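Local coordinates for protein putative peptidase (Parabacteroides merdae, PDB 4L8K) that is a putative serine peptidase of family S41, probably cleaving peptide bonds in protein or peptide substrates, at residues N11-Y23 and L57-L71. Sequence-based numbering, arbitrary orientation.
With PO4 (phosphate ion), chain E.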
loop_
_atom_site.group_PDB
_atom_site.type_symbol
_atom_site.label_atom_id
_atom_site.label_comp_id
_atom_site.label_asym_id
_atom_site.label_seq_id
_atom_site.Cartn_x
_atom_site.Cartn_y
_atom_site.Cartn_z
ATOM N N ASN A 11 20.269 -4.117 24.716
ATOM C CA ASN A 11 19.153 -3.812 23.824
ATOM C C ASN A 11 19.661 -3.166 22.543
ATOM O O ASN A 11 19.155 -3.482 21.472
ATOM C CB ASN A 11 18.130 -2.954 24.532
ATOM C CG ASN A 11 17.380 -3.791 25.530
ATOM O OD1 ASN A 11 16.487 -4.557 25.175
ATOM N ND2 ASN A 11 17.830 -3.781 26.772
ATOM N N PHE A 12 20.711 -2.337 22.631
ATOM C CA PHE A 12 21.350 -1.776 21.431
ATOM C C PHE A 12 21.878 -2.928 20.538
ATOM O O PHE A 12 21.550 -2.992 19.346
ATOM C CB PHE A 12 22.492 -0.803 21.815
ATOM C CG PHE A 12 23.552 -0.629 20.754
ATOM C CD1 PHE A 12 23.238 -0.073 19.512
ATOM C CD2 PHE A 12 24.865 -1.032 20.988
ATOM C CE1 PHE A 12 24.215 0.049 18.513
ATOM C CE2 PHE A 12 25.848 -0.873 20.007
ATOM C CZ PHE A 12 25.513 -0.338 18.770
ATOM N N GLU A 13 22.686 -3.832 21.139
ATOM C CA GLU A 13 23.290 -4.981 20.462
ATOM C C GLU A 13 22.225 -5.869 19.821
ATOM O O GLU A 13 22.354 -6.188 18.647
ATOM C CB GLU A 13 24.153 -5.820 21.432
ATOM C CG GLU A 13 25.418 -5.135 21.923
ATOM C CD GLU A 13 26.582 -4.949 20.965
ATOM O OE1 GLU A 13 26.564 -5.538 19.858
ATOM O OE2 GLU A 13 27.535 -4.227 21.345
ATOM N N ALA A 14 21.162 -6.220 20.574
ATOM C CA ALA A 14 20.071 -7.073 20.103
ATOM C C ALA A 14 19.319 -6.438 18.931
ATOM O O ALA A 14 19.120 -7.112 17.922
ATOM C CB ALA A 14 19.105 -7.366 21.235
ATOM N N LEU A 15 18.952 -5.141 19.046
ATOM C CA LEU A 15 18.257 -4.416 17.991
ATOM C C LEU A 15 19.116 -4.319 16.717
ATOM O O LEU A 15 18.590 -4.553 15.632
ATOM C CB LEU A 15 17.814 -3.010 18.463
ATOM C CG LEU A 15 17.070 -2.157 17.403
ATOM C CD1 LEU A 15 15.829 -2.876 16.853
ATOM C CD2 LEU A 15 16.720 -0.804 17.926
ATOM N N TRP A 16 20.419 -3.987 16.846
ATOM C CA TRP A 16 21.310 -3.890 15.690
ATOM C C TRP A 16 21.389 -5.250 14.947
ATOM O O TRP A 16 21.324 -5.283 13.714
ATOM C CB TRP A 16 22.724 -3.410 16.109
ATOM C CG TRP A 16 23.595 -3.152 14.911
ATOM C CD1 TRP A 16 23.635 -2.011 14.162
ATOM C CD2 TRP A 16 24.377 -4.131 14.193
ATOM N NE1 TRP A 16 24.470 -2.184 13.078
ATOM C CE2 TRP A 16 24.939 -3.477 13.074
ATOM C CE3 TRP A 16 24.729 -5.473 14.437
ATOM C CZ2 TRP A 16 25.843 -4.115 12.206
ATOM C CZ3 TRP A 16 25.617 -6.103 13.575
ATOM C CH2 TRP A 16 26.154 -5.434 12.468
ATOM N N ARG A 17 21.526 -6.352 15.715
ATOM C CA ARG A 17 21.628 -7.728 15.232
ATOM C C ARG A 17 20.324 -8.184 14.554
ATOM O O ARG A 17 20.386 -8.806 13.490
ATOM C CB ARG A 17 21.995 -8.673 16.381
ATOM C CG ARG A 17 23.239 -9.526 16.108
ATOM C CD ARG A 17 23.526 -10.505 17.230
ATOM N NE ARG A 17 23.212 -11.885 16.848
ATOM C CZ ARG A 17 22.031 -12.467 17.034
ATOM N NH1 ARG A 17 21.030 -11.793 17.594
ATOM N NH2 ARG A 17 21.834 -13.721 16.648
ATOM N N ILE A 18 19.150 -7.849 15.151
ATOM C CA ILE A 18 17.841 -8.202 14.583
ATOM C C ILE A 18 17.712 -7.565 13.179
ATOM O O ILE A 18 17.299 -8.246 12.236
ATOM C CB ILE A 18 16.661 -7.825 15.522
ATOM C CG1 ILE A 18 16.630 -8.760 16.752
ATOM C CG2 ILE A 18 15.311 -7.883 14.770
ATOM C CD1 ILE A 18 15.811 -8.271 17.933
HETATM N N MSE A 19 18.108 -6.275 13.051
HETATM C CA MSE A 19 18.080 -5.552 11.789
HETATM C C MSE A 19 19.082 -6.134 10.814
HETATM O O MSE A 19 18.725 -6.433 9.674
HETATM C CB MSE A 19 18.370 -4.071 12.026
HETATM C CG MSE A 19 17.170 -3.302 12.572
HETATM SE SE MSE A 19 15.890 -2.950 11.177
HETATM C CE MSE A 19 16.840 -1.634 10.121
ATOM N N ASP A 20 20.330 -6.341 11.276
ATOM C CA ASP A 20 21.435 -6.879 10.469
ATOM C C ASP A 20 21.087 -8.208 9.798
ATOM O O ASP A 20 21.406 -8.402 8.624
ATOM C CB ASP A 20 22.681 -7.063 11.341
ATOM C CG ASP A 20 23.940 -7.376 10.567
ATOM O OD1 ASP A 20 24.327 -6.558 9.696
ATOM O OD2 ASP A 20 24.563 -8.416 10.853
ATOM N N GLU A 21 20.414 -9.101 10.526
ATOM C CA GLU A 21 20.100 -10.438 10.052
ATOM C C GLU A 21 18.749 -10.580 9.358
ATOM O O GLU A 21 18.599 -11.525 8.575
ATOM C CB GLU A 21 20.171 -11.427 11.229
ATOM C CG GLU A 21 21.566 -11.473 11.858
ATOM C CD GLU A 21 21.776 -12.305 13.108
ATOM O OE1 GLU A 21 20.787 -12.801 13.698
ATOM O OE2 GLU A 21 22.953 -12.437 13.514
ATOM N N ASN A 22 17.765 -9.688 9.635
ATOM C CA ASN A 22 16.400 -9.837 9.094
ATOM C C ASN A 22 15.920 -8.704 8.180
ATOM O O ASN A 22 14.989 -8.942 7.399
ATOM C CB ASN A 22 15.399 -10.012 10.231
ATOM C CG ASN A 22 15.735 -11.176 11.123
ATOM O OD1 ASN A 22 15.478 -12.333 10.795
ATOM N ND2 ASN A 22 16.377 -10.896 12.241
ATOM N N TYR A 23 16.516 -7.499 8.260
ATOM C CA TYR A 23 16.104 -6.368 7.403
ATOM C C TYR A 23 16.452 -6.701 5.938
ATOM O O TYR A 23 17.573 -7.120 5.645
ATOM C CB TYR A 23 16.730 -5.042 7.872
ATOM C CG TYR A 23 16.132 -3.835 7.192
ATOM C CD1 TYR A 23 14.862 -3.373 7.536
ATOM C CD2 TYR A 23 16.809 -3.183 6.164
ATOM C CE1 TYR A 23 14.294 -2.275 6.894
ATOM C CE2 TYR A 23 16.244 -2.088 5.507
ATOM C CZ TYR A 23 14.987 -1.639 5.878
ATOM O OH TYR A 23 14.417 -0.570 5.240
ATOM N N LEU A 57 17.787 4.565 19.876
ATOM C CA LEU A 57 17.520 3.383 19.072
ATOM C C LEU A 57 16.531 3.678 17.945
ATOM O O LEU A 57 16.669 3.130 16.841
ATOM C CB LEU A 57 17.062 2.203 19.951
ATOM C CG LEU A 57 18.116 1.584 20.909
ATOM C CD1 LEU A 57 17.609 0.241 21.487
ATOM C CD2 LEU A 57 19.484 1.422 20.230
ATOM N N GLY A 58 15.615 4.606 18.195
ATOM C CA GLY A 58 14.659 5.056 17.189
ATOM C C GLY A 58 15.370 5.791 16.065
ATOM O O GLY A 58 15.063 5.573 14.889
ATOM N N LYS A 59 16.362 6.636 16.429
ATOM C CA LYS A 59 17.197 7.383 15.475
ATOM C C LYS A 59 18.037 6.431 14.642
ATOM O O LYS A 59 18.230 6.666 13.442
ATOM C CB LYS A 59 18.107 8.381 16.196
ATOM C CG LYS A 59 17.447 9.713 16.438
ATOM C CD LYS A 59 18.116 10.498 17.575
ATOM C CE LYS A 59 17.274 11.696 17.993
ATOM N NZ LYS A 59 17.220 12.764 16.941
HETATM N N MSE A 60 18.510 5.337 15.276
HETATM C CA MSE A 60 19.277 4.275 14.615
HETATM C C MSE A 60 18.434 3.597 13.553
HETATM O O MSE A 60 18.932 3.379 12.452
HETATM C CB MSE A 60 19.782 3.243 15.617
HETATM C CG MSE A 60 20.838 2.342 15.026
HETATM SE SE MSE A 60 21.531 0.999 16.238
HETATM C CE MSE A 60 20.073 -0.234 16.193
ATOM N N LEU A 61 17.148 3.287 13.863
ATOM C CA LEU A 61 16.267 2.668 12.866
ATOM C C LEU A 61 15.944 3.656 11.753
ATOM O O LEU A 61 15.902 3.256 10.599
ATOM C CB LEU A 61 14.972 2.106 13.474
ATOM C CG LEU A 61 15.119 1.019 14.554
ATOM C CD1 LEU A 61 13.752 0.527 14.971
ATOM C CD2 LEU A 61 15.956 -0.182 14.066
ATOM N N ALA A 62 15.822 4.952 12.082
ATOM C CA ALA A 62 15.523 5.984 11.082
ATOM C C ALA A 62 16.689 6.175 10.074
ATOM O O ALA A 62 16.498 6.800 9.038
ATOM C CB ALA A 62 15.165 7.292 11.758
ATOM N N GLU A 63 17.862 5.584 10.343
ATOM C CA GLU A 63 19.011 5.621 9.419
ATOM C C GLU A 63 18.678 4.952 8.074
ATOM O O GLU A 63 19.223 5.355 7.051
ATOM C CB GLU A 63 20.254 4.956 10.034
ATOM C CG GLU A 63 20.827 5.704 11.239
ATOM C CD GLU A 63 21.734 6.889 10.956
ATOM O OE1 GLU A 63 22.309 6.968 9.842
ATOM O OE2 GLU A 63 21.925 7.706 11.886
ATOM N N VAL A 64 17.777 3.950 8.072
ATOM C CA VAL A 64 17.371 3.271 6.838
ATOM C C VAL A 64 16.192 4.008 6.165
ATOM O O VAL A 64 15.732 3.541 5.137
ATOM C CB VAL A 64 17.093 1.741 6.974
ATOM C CG1 VAL A 64 18.345 0.995 7.425
ATOM C CG2 VAL A 64 15.897 1.438 7.880
ATOM N N LYS A 65 15.708 5.145 6.725
ATOM C CA LYS A 65 14.647 5.987 6.136
ATOM C C LYS A 65 13.494 5.154 5.576
ATOM O O LYS A 65 13.161 5.245 4.387
ATOM C CB LYS A 65 15.250 6.879 5.031
ATOM C CG LYS A 65 16.315 7.831 5.564
ATOM C CD LYS A 65 16.985 8.556 4.419
ATOM C CE LYS A 65 18.133 9.438 4.853
ATOM N NZ LYS A 65 17.696 10.535 5.758
ATOM N N ASP A 66 12.893 4.327 6.456
ATOM C CA ASP A 66 11.857 3.383 6.087
ATOM C C ASP A 66 10.556 3.627 6.881
ATOM O O ASP A 66 10.520 3.444 8.109
ATOM C CB ASP A 66 12.402 1.960 6.319
ATOM C CG ASP A 66 11.463 0.845 5.946
ATOM O OD1 ASP A 66 10.356 1.142 5.445
ATOM O OD2 ASP A 66 11.831 -0.322 6.145
ATOM N N GLY A 67 9.484 3.955 6.144
ATOM C CA GLY A 67 8.167 4.214 6.722
ATOM C C GLY A 67 7.532 2.965 7.284
ATOM O O GLY A 67 6.568 3.047 8.036
ATOM N N HIS A 68 8.088 1.800 6.945
ATOM C CA HIS A 68 7.570 0.506 7.392
ATOM C C HIS A 68 8.310 -0.028 8.609
ATOM O O HIS A 68 7.900 -1.050 9.126
ATOM C CB HIS A 68 7.563 -0.513 6.221
ATOM C CG HIS A 68 6.552 -0.100 5.193
ATOM N ND1 HIS A 68 5.198 -0.354 5.379
ATOM C CD2 HIS A 68 6.691 0.729 4.130
ATOM C CE1 HIS A 68 4.570 0.258 4.378
ATOM N NE2 HIS A 68 5.422 0.912 3.595
ATOM N N THR A 69 9.338 0.679 9.096
ATOM C CA THR A 69 10.129 0.276 10.255
ATOM C C THR A 69 9.720 1.092 11.482
ATOM O O THR A 69 9.635 2.323 11.405
ATOM C CB THR A 69 11.642 0.388 9.948
ATOM O OG1 THR A 69 11.972 -0.613 8.988
ATOM C CG2 THR A 69 12.525 0.202 11.182
ATOM N N ASN A 70 9.488 0.392 12.617
ATOM C CA ASN A 70 9.112 1.017 13.891
ATOM C C ASN A 70 9.690 0.287 15.102
ATOM O O ASN A 70 9.773 -0.938 15.115
ATOM C CB ASN A 70 7.569 1.059 14.046
ATOM C CG ASN A 70 6.850 1.684 12.874
ATOM O OD1 ASN A 70 6.416 0.990 11.951
ATOM N ND2 ASN A 70 6.746 3.008 12.861
ATOM N N LEU A 71 10.022 1.048 16.137
ATOM C CA LEU A 71 10.436 0.542 17.446
ATOM C C LEU A 71 9.259 0.815 18.372
ATOM O O LEU A 71 8.787 1.956 18.418
ATOM C CB LEU A 71 11.742 1.199 17.954
ATOM C CG LEU A 71 12.296 0.679 19.298
ATOM C CD1 LEU A 71 12.776 -0.775 19.194
ATOM C CD2 LEU A 71 13.445 1.562 19.774
HETATM P P PO4 E . 4.339 -4.077 5.903
HETATM O O1 PO4 E . 5.520 -5.003 5.677
HETATM O O2 PO4 E . 3.724 -3.698 4.518
HETATM O O3 PO4 E . 3.289 -4.803 6.783
HETATM O O4 PO4 E . 4.836 -2.786 6.595
#
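Tyr23 donates its hydroxyl hydrogen to Asp66, OH to OD2 at 2.8 Å, and the carboxylate oxygen lies in the plane of the tyrosine ring, at its edge. Asp66 OD2 is gripped twice: Thr69 OG1 also donates to it, at 2.9 Å, and the two hydroxyls approach from opposite faces of the carboxylate. The other oxygen, Asp66 OD1, accepts from the backbone N of His68, 2.8 Å away, forming an Asx turn within the type I turn Asp66–Thr69. With an alanine here in place of the aspartate, the Tyr23 and Thr69 hydroxyls would probably lose their shared acceptor, and the His68 N-H its side-chain partner. Beside this polar cluster, Val64 CG2 comes within 3.6 Å of Tyr23 OH, and the Met19 methyl sits over one face of the Tyr23 ring, toward its rim.

The remainder is apolar and joins helix segments 11-22 and 57-61, whose axes run 17° from parallel and come within 11.2 Å at their closest; helix 11-22 belongs to a part of the chain related to the Tricorn protease C1 domain. Leu15 projects into the interface with CG anti to its N (chi1 180°); its CD2 lies 3.6 Å from Leu57 CB, while its CD1 meets Leu61 CD2 tip to tip. Met60, a selenomethionine, puts its selenium in the plane of the Phe12 ring at the edge, 3.6 Å from Phe12 CE1, and also beside the Trp16 edge: Met-aromatic contacts both. The bend at its chi3 (77°) turns the methyl back onto Leu15 CG.

Farther out, Trp16 NE1 is hydrogen-bonded to Trp33 O, and strand 262–266 touches Leu15 through Val263 and Met19 through Phe265. Within the same turn as Asp66, His68 ND1 donates to a phosphate ion, probably from the crystallisation liquor, which Ser223 OG and Gly250 N also bind.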